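Local coordinates for BIFUNCTIONAL PROTEIN Proline utilization A (PutA) (Corynebacterium freiburgense, PDB 5UX5), which catalyses the oxidation of proline to glutamate, pairing an FAD-dependent proline dehydrogenase with an NAD-dependent aldehyde dehydrogenase in one chain, at residues Thr843-Thr848 against Lys891-Gly896; Leu974-Val979 against Glu1000-Glu1005; Glu1008-His1013 against Asn1035-Ile1040. One frame throughout, in Å; residues are numbered along the deposited sequence.

Interaction 1: residues Thr843-Thr848 against Lys891-Gly896; sequences TGFGLT and KNSSVG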
ATOM      1  N   THR A 843     -12.543   2.623 -22.071  1.00 40.62           N
ATOM      2  CA  THR A 843     -11.442   3.573 -22.178  1.00 47.07           C
ATOM      3  C   THR A 843     -10.496   3.249 -23.331  1.00 49.29           C
ATOM      4  O   THR A 843      -9.691   4.111 -23.726  1.00 44.60           O
ATOM      5  CB  THR A 843     -10.655   3.587 -20.848  1.00 50.30           C
ATOM      6  OG1 THR A 843     -10.341   2.233 -20.466  1.00 48.41           O
ATOM      7  CG2 THR A 843     -11.437   4.284 -19.735  1.00 43.33           C
ATOM      8  N   GLY A 844     -10.559   2.022 -23.866  1.00 47.00           N
ATOM      9  CA  GLY A 844      -9.573   1.542 -24.789  1.00 32.48           C
ATOM     10  C   GLY A 844      -8.460   0.792 -24.118  1.00 51.70           C
ATOM     11  O   GLY A 844      -7.724   0.060 -24.789  1.00 61.99           O
ATOM     12  N   PHE A 845      -8.326   0.952 -22.810  1.00 41.30           N
ATOM     13  CA  PHE A 845      -7.287   0.318 -22.025  1.00 38.47           C
ATOM     14  C   PHE A 845      -7.888  -0.716 -21.070  1.00 40.02           C
ATOM     15  O   PHE A 845      -9.106  -0.776 -20.855  1.00 38.63           O
ATOM     16  CB  PHE A 845      -6.483   1.373 -21.255  1.00 31.06           C
ATOM     17  CG  PHE A 845      -5.883   2.438 -22.120  1.00 37.63           C
ATOM     18  CD1 PHE A 845      -6.639   3.499 -22.577  1.00 44.09           C
ATOM     19  CD2 PHE A 845      -4.535   2.389 -22.460  1.00 47.67           C
ATOM     20  CE1 PHE A 845      -6.066   4.490 -23.374  1.00 44.93           C
ATOM     21  CE2 PHE A 845      -3.956   3.378 -23.256  1.00 48.64           C
ATOM     22  CZ  PHE A 845      -4.722   4.429 -23.710  1.00 41.26           C
ATOM     23  N   GLY A 846      -7.018  -1.573 -20.529  1.00 27.08           N
ATOM     24  CA  GLY A 846      -7.471  -2.484 -19.500  1.00 26.49           C
ATOM     25  C   GLY A 846      -6.380  -2.909 -18.545  1.00 30.98           C
ATOM     26  O   GLY A 846      -6.146  -4.110 -18.378  1.00 36.47           O
ATOM     27  N   LEU A 847      -5.712  -1.943 -17.906  1.00 25.20           N
ATOM     28  CA  LEU A 847      -4.584  -2.228 -17.020  1.00 26.42           C
ATOM     29  C   LEU A 847      -5.068  -2.425 -15.576  1.00 28.09           C
ATOM     30  O   LEU A 847      -5.199  -3.566 -15.131  1.00 30.57           O
ATOM     31  CB  LEU A 847      -3.532  -1.113 -17.113  1.00 29.19           C
ATOM     32  CG  LEU A 847      -2.196  -1.257 -16.361  1.00 33.46           C
ATOM     33  CD1 LEU A 847      -1.703  -2.690 -16.365  1.00 34.44           C
ATOM     34  CD2 LEU A 847      -1.107  -0.374 -16.914  1.00 37.27           C
ATOM     35  N   THR A 848      -5.341  -1.353 -14.824  1.00 25.50           N
ATOM     36  CA  THR A 848      -5.838  -1.521 -13.465  1.00 23.96           C
ATOM     37  C   THR A 848      -7.247  -0.961 -13.338  1.00 27.48           C
ATOM     38  O   THR A 848      -7.717  -0.177 -14.170  1.00 31.89           O
ATOM     39  CB  THR A 848      -4.925  -0.859 -12.397  1.00 28.76           C
ATOM     40  OG1 THR A 848      -4.918   0.552 -12.563  1.00 36.42           O
ATOM     41  CG2 THR A 848      -3.482  -1.356 -12.460  1.00 25.98           C
ATOM     42  N   LYS A 891      -6.026  -5.305 -23.600  1.00 36.86           N
ATOM     43  CA  LYS A 891      -6.402  -4.292 -24.613  1.00 30.19           C
ATOM     44  C   LYS A 891      -5.200  -3.425 -24.985  1.00 30.72           C
ATOM     45  O   LYS A 891      -4.124  -3.960 -25.294  1.00 34.56           O
ATOM     46  CB  LYS A 891      -7.613  -3.530 -24.079  1.00 34.67           C
ATOM     47  CG  LYS A 891      -8.839  -4.392 -23.862  1.00 38.97           C
ATOM     48  CD  LYS A 891      -9.931  -3.611 -23.174  1.00 35.65           C
ATOM     49  CE  LYS A 891     -11.157  -4.476 -22.992  1.00 29.63           C
ATOM     50  NZ  LYS A 891     -12.228  -3.838 -22.171  1.00 35.75           N
ATOM     51  N   ASN A 892      -5.318  -2.094 -24.990  1.00 39.96           N
ATOM     52  CA  ASN A 892      -4.195  -1.263 -25.408  1.00 41.11           C
ATOM     53  C   ASN A 892      -3.119  -1.171 -24.351  1.00 43.79           C
ATOM     54  O   ASN A 892      -2.082  -0.551 -24.603  1.00 48.86           O
ATOM     55  CB  ASN A 892      -4.666   0.142 -25.782  1.00 51.43           C
ATOM     56  CG  ASN A 892      -3.587   0.968 -26.504  1.00 55.91           C
ATOM     57  OD1 ASN A 892      -3.438   2.164 -26.236  1.00 59.52           O
ATOM     58  ND2 ASN A 892      -2.844   0.344 -27.415  1.00 48.83           N
ATOM     59  N   SER A 893      -3.322  -1.788 -23.189  1.00 41.97           N
ATOM     60  CA  SER A 893      -2.331  -1.672 -22.136  1.00 39.09           C
ATOM     61  C   SER A 893      -1.155  -2.617 -22.340  1.00 36.49           C
ATOM     62  O   SER A 893      -0.108  -2.428 -21.721  1.00 39.77           O
ATOM     63  CB  SER A 893      -3.002  -1.911 -20.784  1.00 49.98           C
ATOM     64  OG  SER A 893      -4.174  -1.101 -20.659  1.00 53.28           O
ATOM     65  N   SER A 894      -1.286  -3.616 -23.204  1.00 35.53           N
ATOM     66  CA  SER A 894      -0.246  -4.621 -23.371  1.00 24.17           C
ATOM     67  C   SER A 894      -0.020  -4.910 -24.860  1.00 39.08           C
ATOM     68  O   SER A 894      -0.938  -4.820 -25.690  1.00 39.31           O
ATOM     69  CB  SER A 894      -0.632  -5.879 -22.602  1.00 23.48           C
ATOM     70  OG  SER A 894       0.200  -6.980 -22.944  1.00 54.84           O
ATOM     71  N   VAL A 895       1.224  -5.229 -25.199  1.00 29.14           N
ATOM     72  CA  VAL A 895       1.576  -5.798 -26.495  1.00 36.48           C
ATOM     73  C   VAL A 895       2.272  -7.122 -26.244  1.00 36.32           C
ATOM     74  O   VAL A 895       3.207  -7.183 -25.437  1.00 42.38           O
ATOM     75  CB  VAL A 895       2.495  -4.879 -27.325  1.00 40.09           C
ATOM     76  CG1 VAL A 895       2.928  -5.607 -28.597  1.00 39.15           C
ATOM     77  CG2 VAL A 895       1.808  -3.580 -27.675  1.00 29.49           C
ATOM     78  N   GLY A 896       1.810  -8.176 -26.923  1.00 30.18           N
ATOM     79  CA  GLY A 896       2.418  -9.487 -26.864  1.00 23.28           C
ATOM     80  C   GLY A 896       1.459 -10.540 -26.346  1.00 31.39           C
ATOM     81  O   GLY A 896       0.256 -10.313 -26.174  1.00 31.48           O
TER

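Interaction 2: residues Leu974-Val979 against Glu1000-Glu1005; sequences LETLYV and ELRKLE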
ATOM      1  N   LEU A 974      -9.857 -15.887 -23.166  1.00 34.28           N
ATOM      2  CA  LEU A 974      -9.753 -15.020 -24.341  1.00 31.43           C
ATOM      3  C   LEU A 974     -10.964 -15.237 -25.240  1.00 28.28           C
ATOM      4  O   LEU A 974     -11.265 -16.367 -25.604  1.00 43.53           O
ATOM      5  CB  LEU A 974      -8.478 -15.316 -25.107  1.00 33.88           C
ATOM      6  CG  LEU A 974      -8.229 -14.536 -26.397  1.00 32.42           C
ATOM      7  CD1 LEU A 974      -7.638 -13.198 -26.064  1.00 26.36           C
ATOM      8  CD2 LEU A 974      -7.308 -15.312 -27.357  1.00 33.13           C
ATOM      9  N   GLU A 975     -11.668 -14.155 -25.580  1.00 29.02           N
ATOM     10  CA  GLU A 975     -12.942 -14.256 -26.302  1.00 35.23           C
ATOM     11  C   GLU A 975     -12.768 -14.748 -27.738  1.00 37.87           C
ATOM     12  O   GLU A 975     -13.491 -15.647 -28.185  1.00 40.06           O
ATOM     13  CB  GLU A 975     -13.659 -12.911 -26.292  1.00 39.09           C
ATOM     14  CG  GLU A 975     -13.941 -12.382 -24.884  1.00 53.38           C
ATOM     15  CD  GLU A 975     -14.611 -11.017 -24.904  1.00 66.22           C
ATOM     16  OE1 GLU A 975     -15.336 -10.721 -25.894  1.00 70.05           O
ATOM     17  OE2 GLU A 975     -14.404 -10.247 -23.935  1.00 66.29           O
ATOM     18  N   THR A 976     -11.836 -14.161 -28.485  1.00 33.77           N
ATOM     19  CA  THR A 976     -11.668 -14.452 -29.897  1.00 32.40           C
ATOM     20  C   THR A 976     -10.199 -14.656 -30.212  1.00 30.62           C
ATOM     21  O   THR A 976      -9.367 -13.802 -29.878  1.00 29.16           O
ATOM     22  CB  THR A 976     -12.201 -13.310 -30.771  1.00 35.89           C
ATOM     23  OG1 THR A 976     -13.581 -13.042 -30.469  1.00 33.89           O
ATOM     24  CG2 THR A 976     -12.077 -13.698 -32.226  1.00 45.58           C
ATOM     25  N   LEU A 977      -9.902 -15.750 -30.916  1.00 29.86           N
ATOM     26  CA  LEU A 977      -8.578 -16.046 -31.445  1.00 29.10           C
ATOM     27  C   LEU A 977      -8.639 -16.155 -32.967  1.00 36.37           C
ATOM     28  O   LEU A 977      -9.518 -16.821 -33.514  1.00 46.63           O
ATOM     29  CB  LEU A 977      -8.000 -17.328 -30.830  1.00 31.96           C
ATOM     30  CG  LEU A 977      -6.582 -17.665 -31.308  1.00 30.39           C
ATOM     31  CD1 LEU A 977      -5.642 -16.587 -30.886  1.00 26.89           C
ATOM     32  CD2 LEU A 977      -6.092 -18.970 -30.748  1.00 27.09           C
ATOM     33  N   TYR A 978      -7.743 -15.453 -33.647  1.00 34.51           N
ATOM     34  CA  TYR A 978      -7.628 -15.513 -35.095  1.00 36.68           C
ATOM     35  C   TYR A 978      -6.602 -16.563 -35.498  1.00 40.66           C
ATOM     36  O   TYR A 978      -5.562 -16.719 -34.846  1.00 45.77           O
ATOM     37  CB  TYR A 978      -7.246 -14.140 -35.663  1.00 30.73           C
ATOM     38  CG  TYR A 978      -8.398 -13.157 -35.609  1.00 32.01           C
ATOM     39  CD1 TYR A 978      -9.353 -13.131 -36.623  1.00 32.95           C
ATOM     40  CD2 TYR A 978      -8.533 -12.252 -34.550  1.00 31.57           C
ATOM     41  CE1 TYR A 978     -10.413 -12.259 -36.589  1.00 34.64           C
ATOM     42  CE2 TYR A 978      -9.607 -11.347 -34.505  1.00 33.17           C
ATOM     43  CZ  TYR A 978     -10.545 -11.355 -35.533  1.00 42.12           C
ATOM     44  OH  TYR A 978     -11.614 -10.475 -35.527  1.00 43.39           O
ATOM     45  N   VAL A 979      -6.898 -17.291 -36.573  1.00 35.64           N
ATOM     46  CA  VAL A 979      -6.070 -18.410 -37.013  1.00 41.52           C
ATOM     47  C   VAL A 979      -5.641 -18.166 -38.454  1.00 45.58           C
ATOM     48  O   VAL A 979      -6.482 -17.887 -39.316  1.00 44.96           O
ATOM     49  CB  VAL A 979      -6.817 -19.752 -36.882  1.00 35.12           C
ATOM     50  CG1 VAL A 979      -5.907 -20.913 -37.241  1.00 30.05           C
ATOM     51  CG2 VAL A 979      -7.382 -19.908 -35.493  1.00 30.13           C
ATOM     52  N   GLU A1000     -13.713 -18.177 -29.290  1.00 34.47           N
ATOM     53  CA  GLU A1000     -14.182 -18.264 -30.661  1.00 33.44           C
ATOM     54  C   GLU A1000     -12.965 -18.246 -31.563  1.00 34.15           C
ATOM     55  O   GLU A1000     -12.069 -17.422 -31.365  1.00 39.01           O
ATOM     56  CB  GLU A1000     -15.114 -17.104 -30.984  1.00 34.50           C
ATOM     57  CG  GLU A1000     -15.673 -17.094 -32.383  1.00 51.73           C
ATOM     58  CD  GLU A1000     -16.285 -15.750 -32.792  1.00 55.21           C
ATOM     59  OE1 GLU A1000     -17.026 -15.738 -33.796  1.00 60.38           O
ATOM     60  OE2 GLU A1000     -16.035 -14.715 -32.129  1.00 56.04           O
ATOM     61  N   LEU A1001     -12.886 -19.208 -32.480  1.00 37.85           N
ATOM     62  CA  LEU A1001     -11.859 -19.226 -33.515  1.00 32.68           C
ATOM     63  C   LEU A1001     -12.396 -18.524 -34.760  1.00 34.45           C
ATOM     64  O   LEU A1001     -13.538 -18.766 -35.163  1.00 35.38           O
ATOM     65  CB  LEU A1001     -11.462 -20.655 -33.841  1.00 32.57           C
ATOM     66  CG  LEU A1001     -10.968 -21.403 -32.629  1.00 31.66           C
ATOM     67  CD1 LEU A1001     -10.670 -22.840 -32.963  1.00 36.62           C
ATOM     68  CD2 LEU A1001      -9.735 -20.740 -32.179  1.00 30.38           C
ATOM     69  N   ARG A1002     -11.601 -17.619 -35.332  1.00 35.16           N
ATOM     70  CA  ARG A1002     -11.927 -16.956 -36.593  1.00 39.54           C
ATOM     71  C   ARG A1002     -10.781 -17.170 -37.566  1.00 44.26           C
ATOM     72  O   ARG A1002      -9.640 -16.801 -37.260  1.00 45.95           O
ATOM     73  CB  ARG A1002     -12.182 -15.455 -36.418  1.00 34.77           C
ATOM     74  CG  ARG A1002     -13.475 -15.109 -35.777  1.00 35.64           C
ATOM     75  CD  ARG A1002     -13.672 -13.606 -35.778  1.00 46.25           C
ATOM     76  NE  ARG A1002     -14.639 -13.185 -34.766  1.00 54.01           N
ATOM     77  CZ  ARG A1002     -14.686 -11.963 -34.249  1.00 56.33           C
ATOM     78  NH1 ARG A1002     -13.816 -11.051 -34.661  1.00 65.23           N
ATOM     79  NH2 ARG A1002     -15.587 -11.651 -33.322  1.00 48.50           N
ATOM     80  N   LYS A1003     -11.079 -17.798 -38.713  1.00 41.78           N
ATOM     81  CA  LYS A1003     -10.090 -17.959 -39.772  1.00 45.97           C
ATOM     82  C   LYS A1003      -9.827 -16.613 -40.426  1.00 46.94           C
ATOM     83  O   LYS A1003     -10.725 -15.779 -40.537  1.00 52.29           O
ATOM     84  CB  LYS A1003     -10.550 -18.986 -40.809  1.00 51.20           C
ATOM     85  CG  LYS A1003      -9.860 -20.357 -40.647  1.00 56.92           C
ATOM     86  CD  LYS A1003     -10.495 -21.426 -41.522  1.00 66.96           C
ATOM     87  CE  LYS A1003      -9.945 -22.818 -41.213  1.00 70.41           C
ATOM     88  NZ  LYS A1003      -8.500 -22.971 -41.574  1.00 69.06           N
ATOM     89  N   LEU A1004      -8.568 -16.365 -40.774  1.00 49.13           N
ATOM     90  CA  LEU A1004      -8.120 -15.052 -41.212  1.00 48.07           C
ATOM     91  C   LEU A1004      -7.280 -15.207 -42.467  1.00 60.42           C
ATOM     92  O   LEU A1004      -6.383 -16.054 -42.513  1.00 60.02           O
ATOM     93  CB  LEU A1004      -7.301 -14.363 -40.126  1.00 41.79           C
ATOM     94  CG  LEU A1004      -6.816 -12.935 -40.375  1.00 36.76           C
ATOM     95  CD1 LEU A1004      -7.889 -11.889 -40.068  1.00 34.45           C
ATOM     96  CD2 LEU A1004      -5.591 -12.714 -39.545  1.00 32.29           C
ATOM     97  N   GLU A1005      -7.568 -14.392 -43.473  1.00 70.97           N
ATOM     98  CA  GLU A1005      -6.838 -14.387 -44.733  1.00 76.02           C
ATOM     99  C   GLU A1005      -5.858 -13.213 -44.785  1.00 84.64           C
ATOM    100  O   GLU A1005      -5.843 -12.335 -43.912  1.00 91.16           O
ATOM    101  CB  GLU A1005      -7.823 -14.308 -45.901  1.00 77.04           C
ATOM    102  CG  GLU A1005      -8.856 -15.426 -45.932  1.00 80.82           C
ATOM    103  CD  GLU A1005      -8.589 -16.436 -47.048  1.00 77.84           C
ATOM    104  OE1 GLU A1005      -7.826 -17.411 -46.821  1.00 68.28           O
ATOM    105  OE2 GLU A1005      -9.135 -16.235 -48.158  1.00 77.52           O
TER

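Interaction 3: residues Glu1008-His1013 against Asn1035-Ile1040; sequences EWFPPH and NGSVVI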
ATOM      1  N   GLU A1008      -7.334  -9.505 -44.953  1.00 46.23           N
ATOM      2  CA  GLU A1008      -8.502  -9.401 -44.086  1.00 47.73           C
ATOM      3  C   GLU A1008      -8.138  -8.644 -42.799  1.00 41.62           C
ATOM      4  O   GLU A1008      -7.132  -8.943 -42.147  1.00 42.79           O
ATOM      5  CB  GLU A1008      -9.074 -10.789 -43.776  1.00 50.73           C
ATOM      6  CG  GLU A1008     -10.483 -10.772 -43.103  1.00 57.57           C
ATOM      7  CD  GLU A1008     -11.032 -12.179 -42.757  1.00 64.27           C
ATOM      8  OE1 GLU A1008     -10.552 -13.194 -43.319  1.00 64.72           O
ATOM      9  OE2 GLU A1008     -11.944 -12.263 -41.908  1.00 61.34           O
ATOM     10  N   TRP A1009      -8.924  -7.625 -42.477  1.00 38.80           N
ATOM     11  CA  TRP A1009      -8.739  -6.803 -41.290  1.00 38.15           C
ATOM     12  C   TRP A1009      -9.002  -7.599 -40.005  1.00 44.04           C
ATOM     13  O   TRP A1009      -9.769  -8.575 -39.975  1.00 46.16           O
ATOM     14  CB  TRP A1009      -9.687  -5.611 -41.364  1.00 39.59           C
ATOM     15  CG  TRP A1009      -9.774  -4.681 -40.170  1.00 43.19           C
ATOM     16  CD1 TRP A1009      -9.147  -3.483 -40.029  1.00 46.12           C
ATOM     17  CD2 TRP A1009     -10.589  -4.845 -38.989  1.00 48.27           C
ATOM     18  NE1 TRP A1009      -9.497  -2.892 -38.833  1.00 49.14           N
ATOM     19  CE2 TRP A1009     -10.384  -3.704 -38.177  1.00 49.61           C
ATOM     20  CE3 TRP A1009     -11.460  -5.851 -38.535  1.00 50.72           C
ATOM     21  CZ2 TRP A1009     -11.014  -3.536 -36.933  1.00 42.48           C
ATOM     22  CZ3 TRP A1009     -12.080  -5.689 -37.290  1.00 52.38           C
ATOM     23  CH2 TRP A1009     -11.852  -4.533 -36.507  1.00 43.46           C
ATOM     24  N   PHE A1010      -8.388  -7.136 -38.919  1.00 35.94           N
ATOM     25  CA  PHE A1010      -8.605  -7.684 -37.587  1.00 45.89           C
ATOM     26  C   PHE A1010      -8.422  -6.554 -36.580  1.00 49.92           C
ATOM     27  O   PHE A1010      -7.671  -5.609 -36.847  1.00 51.76           O
ATOM     28  CB  PHE A1010      -7.657  -8.859 -37.285  1.00 33.51           C
ATOM     29  CG  PHE A1010      -6.215  -8.587 -37.617  1.00 35.52           C
ATOM     30  CD1 PHE A1010      -5.371  -7.984 -36.692  1.00 32.03           C
ATOM     31  CD2 PHE A1010      -5.691  -8.938 -38.859  1.00 41.23           C
ATOM     32  CE1 PHE A1010      -4.030  -7.739 -36.992  1.00 31.60           C
ATOM     33  CE2 PHE A1010      -4.346  -8.690 -39.165  1.00 43.72           C
ATOM     34  CZ  PHE A1010      -3.520  -8.091 -38.227  1.00 39.25           C
ATOM     35  N   PRO A1011      -9.085  -6.617 -35.428  1.00 45.04           N
ATOM     36  CA  PRO A1011      -9.141  -5.458 -34.529  1.00 40.91           C
ATOM     37  C   PRO A1011      -7.806  -5.208 -33.856  1.00 39.47           C
ATOM     38  O   PRO A1011      -6.943  -6.093 -33.819  1.00 44.03           O
ATOM     39  CB  PRO A1011     -10.201  -5.869 -33.493  1.00 36.57           C
ATOM     40  CG  PRO A1011     -10.877  -7.040 -34.029  1.00 37.48           C
ATOM     41  CD  PRO A1011      -9.907  -7.727 -34.928  1.00 41.94           C
ATOM     42  N   PRO A1012      -7.600  -4.020 -33.295  1.00 40.70           N
ATOM     43  CA  PRO A1012      -6.391  -3.804 -32.488  1.00 35.21           C
ATOM     44  C   PRO A1012      -6.332  -4.776 -31.314  1.00 36.77           C
ATOM     45  O   PRO A1012      -7.355  -5.125 -30.717  1.00 30.81           O
ATOM     46  CB  PRO A1012      -6.530  -2.346 -32.017  1.00 32.56           C
ATOM     47  CG  PRO A1012      -7.413  -1.678 -33.074  1.00 34.20           C
ATOM     48  CD  PRO A1012      -8.356  -2.770 -33.544  1.00 34.48           C
ATOM     49  N   HIS A1013      -5.109  -5.197 -30.987  1.00 29.63           N
ATOM     50  CA  HIS A1013      -4.779  -6.046 -29.840  1.00 29.34           C
ATOM     51  C   HIS A1013      -5.287  -7.481 -29.973  1.00 33.14           C
ATOM     52  O   HIS A1013      -5.436  -8.193 -28.971  1.00 32.82           O
ATOM     53  CB  HIS A1013      -5.273  -5.408 -28.540  1.00 28.26           C
ATOM     54  CG  HIS A1013      -4.954  -3.953 -28.474  1.00 43.62           C
ATOM     55  ND1 HIS A1013      -5.923  -2.973 -28.550  1.00 50.08           N
ATOM     56  CD2 HIS A1013      -3.761  -3.307 -28.471  1.00 48.64           C
ATOM     57  CE1 HIS A1013      -5.347  -1.784 -28.535  1.00 52.78           C
ATOM     58  NE2 HIS A1013      -4.035  -1.960 -28.506  1.00 56.29           N
ATOM     59  N   ASN A1035      -1.384  -2.053 -35.174  1.00 32.33           N
ATOM     60  CA  ASN A1035      -2.476  -2.006 -34.215  1.00 32.15           C
ATOM     61  C   ASN A1035      -2.227  -2.845 -32.965  1.00 30.72           C
ATOM     62  O   ASN A1035      -3.180  -3.176 -32.251  1.00 33.39           O
ATOM     63  CB  ASN A1035      -3.799  -2.392 -34.880  1.00 36.13           C
ATOM     64  CG  ASN A1035      -3.890  -3.865 -35.276  1.00 42.07           C
ATOM     65  OD1 ASN A1035      -3.128  -4.717 -34.814  1.00 41.27           O
ATOM     66  ND2 ASN A1035      -4.851  -4.166 -36.140  1.00 33.30           N
ATOM     67  N   GLY A1036      -0.969  -3.183 -32.679  1.00 34.95           N
ATOM     68  CA  GLY A1036      -0.603  -3.861 -31.439  1.00 37.51           C
ATOM     69  C   GLY A1036      -1.130  -5.277 -31.222  1.00 36.23           C
ATOM     70  O   GLY A1036      -1.244  -5.710 -30.070  1.00 39.56           O
ATOM     71  N   SER A1037      -1.456  -6.006 -32.288  1.00 32.58           N
ATOM     72  CA  SER A1037      -1.802  -7.417 -32.189  1.00 31.58           C
ATOM     73  C   SER A1037      -0.527  -8.273 -32.157  1.00 31.40           C
ATOM     74  O   SER A1037       0.592  -7.786 -32.353  1.00 31.13           O
ATOM     75  CB  SER A1037      -2.694  -7.824 -33.364  1.00 28.67           C
ATOM     76  OG  SER A1037      -3.844  -7.006 -33.470  1.00 29.62           O
ATOM     77  N   VAL A1038      -0.693  -9.568 -31.912  1.00 26.42           N
ATOM     78  CA  VAL A1038       0.447 -10.465 -31.786  1.00 25.70           C
ATOM     79  C   VAL A1038       0.211 -11.720 -32.621  1.00 32.48           C
ATOM     80  O   VAL A1038      -0.817 -12.393 -32.493  1.00 43.62           O
ATOM     81  CB  VAL A1038       0.735 -10.811 -30.304  1.00 27.27           C
ATOM     82  CG1 VAL A1038      -0.465 -11.439 -29.639  1.00 24.70           C
ATOM     83  CG2 VAL A1038       1.942 -11.719 -30.195  1.00 24.20           C
ATOM     84  N   VAL A1039       1.156 -12.008 -33.498  1.00 25.91           N
ATOM     85  CA  VAL A1039       1.109 -13.183 -34.342  1.00 26.05           C
ATOM     86  C   VAL A1039       1.867 -14.270 -33.590  1.00 25.56           C
ATOM     87  O   VAL A1039       3.081 -14.167 -33.421  1.00 26.10           O
ATOM     88  CB  VAL A1039       1.736 -12.895 -35.715  1.00 26.67           C
ATOM     89  CG1 VAL A1039       1.834 -14.147 -36.554  1.00 30.11           C
ATOM     90  CG2 VAL A1039       0.960 -11.819 -36.447  1.00 27.62           C
ATOM     91  N   ILE A1040       1.152 -15.289 -33.114  1.00 25.04           N
ATOM     92  CA  ILE A1040       1.739 -16.415 -32.387  1.00 29.56           C
ATOM     93  C   ILE A1040       2.160 -17.453 -33.430  1.00 38.40           C
ATOM     94  O   ILE A1040       1.327 -18.183 -33.984  1.00 35.56           O
ATOM     95  CB  ILE A1040       0.743 -16.983 -31.375  1.00 28.32           C
ATOM     96  CG1 ILE A1040       0.265 -15.847 -30.448  1.00 32.45           C
ATOM     97  CG2 ILE A1040       1.328 -18.157 -30.637  1.00 23.71           C
ATOM     98  CD1 ILE A1040      -1.053 -16.121 -29.705  1.00 24.21           C
TER

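Interaction 1: residues Thr843-Thr848 against Lys891-Gly896
Two hydrogen bonds fasten the type I turn K891-S894 to the T843-T848 segment of the aldehyde dehydrogenase domain. The first is backbone to backbone: N892 N donates to G844 O at 3.2 Å, lying in the carbonyl plane. The second uses a side chain. S893 OG, anti to its own carbonyl carbon (chi1 -50°), turns back to accept from G846 N at 2.9 Å. The same hydroxyl bonds weakly to S693 O and lies in the plane of the F845 ring, at its edge, with OG 3.4 Å from F845 CB. L847 N lies near OG at a poor angle; the backbone of L847 also bonds to N870. N892 CG stands anti to its backbone N (chi1 -168°), so the amide runs alongside the F845 ring, the planes 53° apart, with OD1 3.3 Å from F845 CE2. The other amide atom, N892 ND2, bonds to H1013 NE2. K891 stretches out with its CD 3.8 Å from F845 O and ends in a salt bridge with E867. The side chain of F845 is about 8 Å from the bound NAD. The hydroxyl of the buried S893 thus has partners from two parts of the domain, and polar bonds rather than apolar contact fix the turn.

Interaction 2: residues Leu974-Val979 against Glu1000-Glu1005
A beta-alpha-beta unit, strand 965-980, helix 984-997 and strand 1000-1003, is closed here by its two parallel strands, whose short axes run 4.6 Å apart at 30°. T976, L977, Y978 and V979 pair in order with E1000, L1001, R1002 and K1003. The backbone bonds alternate as parallel pairing requires: L977 donates to E1000 O and its carbonyl accepts from R1002 N, then V979 N bonds to R1002 O. E1000 N bonds to E975 O at one end, and L1004 N to V979 O at the other. L977 N to E1000 O, 2.8 Å, runs nearly along the C=O axis.

On the face bearing T976, Y978, E1000 and R1002, the arginine is the centre. Its chain, extended from CG to NE, lies alongside Y978, CD 3.6 Å from Y978 CE1, with ring and guanidinium planes 78° apart. R1002 NH1 ends on Y978 OH, a strongly bent hydrogen bond (124° at the hydrogen), although the hydroxyl lies close to the guanidinium plane. T976 CG2, anti to its backbone N, sits over one guanidinium face, 3.6 Å from NE. R1002 NH2 forms a salt bridge with E1000 OE2 at 3.3 Å, and T976 OG1 bonds only weakly to the same oxygen. The carboxylate would be expected to offset the arginine charge.

The opposite face is apolar at L977, V979 and L1001: L1001 CD2 lies 4.1 Å from both L977 CB and V979 CG2. Helix 984-997 packs on this face, with L990 touching V979 and L1001, F987 on V979 and A994 on L1001. Strand 1015-1018 flanks strand 965-980 on its other edge, the backbone of Y978 bonding to R1015 and R1017.

Interaction 3: residues Glu1008-His1013 against Asn1035-Ile1040
The side chain of N1035 crosses those of F1010 and P1012, in the loop E1008-H1013, at about right angles. F1010 takes the crowded first torsion, CG between the backbone N and carbonyl carbon (chi1 48°), which brings CE1 near the N1035 amide, the planes of ring and amide 75° apart. The ring edge meets S1037, whose OG lies in the ring plane 3.6 Å from F1010 CE1. P1012 lies against the aliphatic part of N1035, CB to CB 4.0 Å.

N1035 is held by bonds within its own segment. Its CG is also in the crowded position (chi1 69°), so OD1 turns toward the residues that follow. OD1 accepts from S1037 N in the carbonyl plane, an Asx turn, and from S1037 OG at 2.7 Å, this donor standing above the plane. Two donors therefore grip one oxygen and fix the amide's rotation. S1037 OG in turn accepts from S1014 N.

The backbone link across the contact is H1013 N to N1035 O, 3.1 Å and in the carbonyl plane. The imidazole then lies with one face toward that same oxygen, H1013 CD2 3.8 Å from N1035 O, while its NE2 bonds to N892. H1013 CA also makes a CA-H...O contact with G1036 O at 3.6 Å.

G1036, with positive phi, leads the chain out of helix 1026-1035 and toward strand 1038-1040, which pairs parallel with strand 1015-1018. F1010 packs inward on W1031 of the helix, I1016 of that strand and L1004, and S1037 O reaches R680 of helix 673-682.

All three contacts are partly buried. Interaction 1, nearest the centre of the chain, lies in the aldehyde dehydrogenase region close to NAD and relies on a serine hydroxyl and backbone groups. Interaction 2 is regular parallel strand pairing, largely apolar toward its helix, with K1003 at one end, and polar on the other face, where R1002 and E1000 pair. Interaction 3 is irregular, a loop bonded by its backbone to a helix end whose N1035 is set by an Asx turn. Strand 1015-1018 links the last two, pairing with strands of both, and L1004 packs on F1010 between them. Interactions 1 and 3 meet through a probable N892-H1013 hydrogen bond, while interactions 1 and 2 do not touch. Interaction 3 thus bridges the other two.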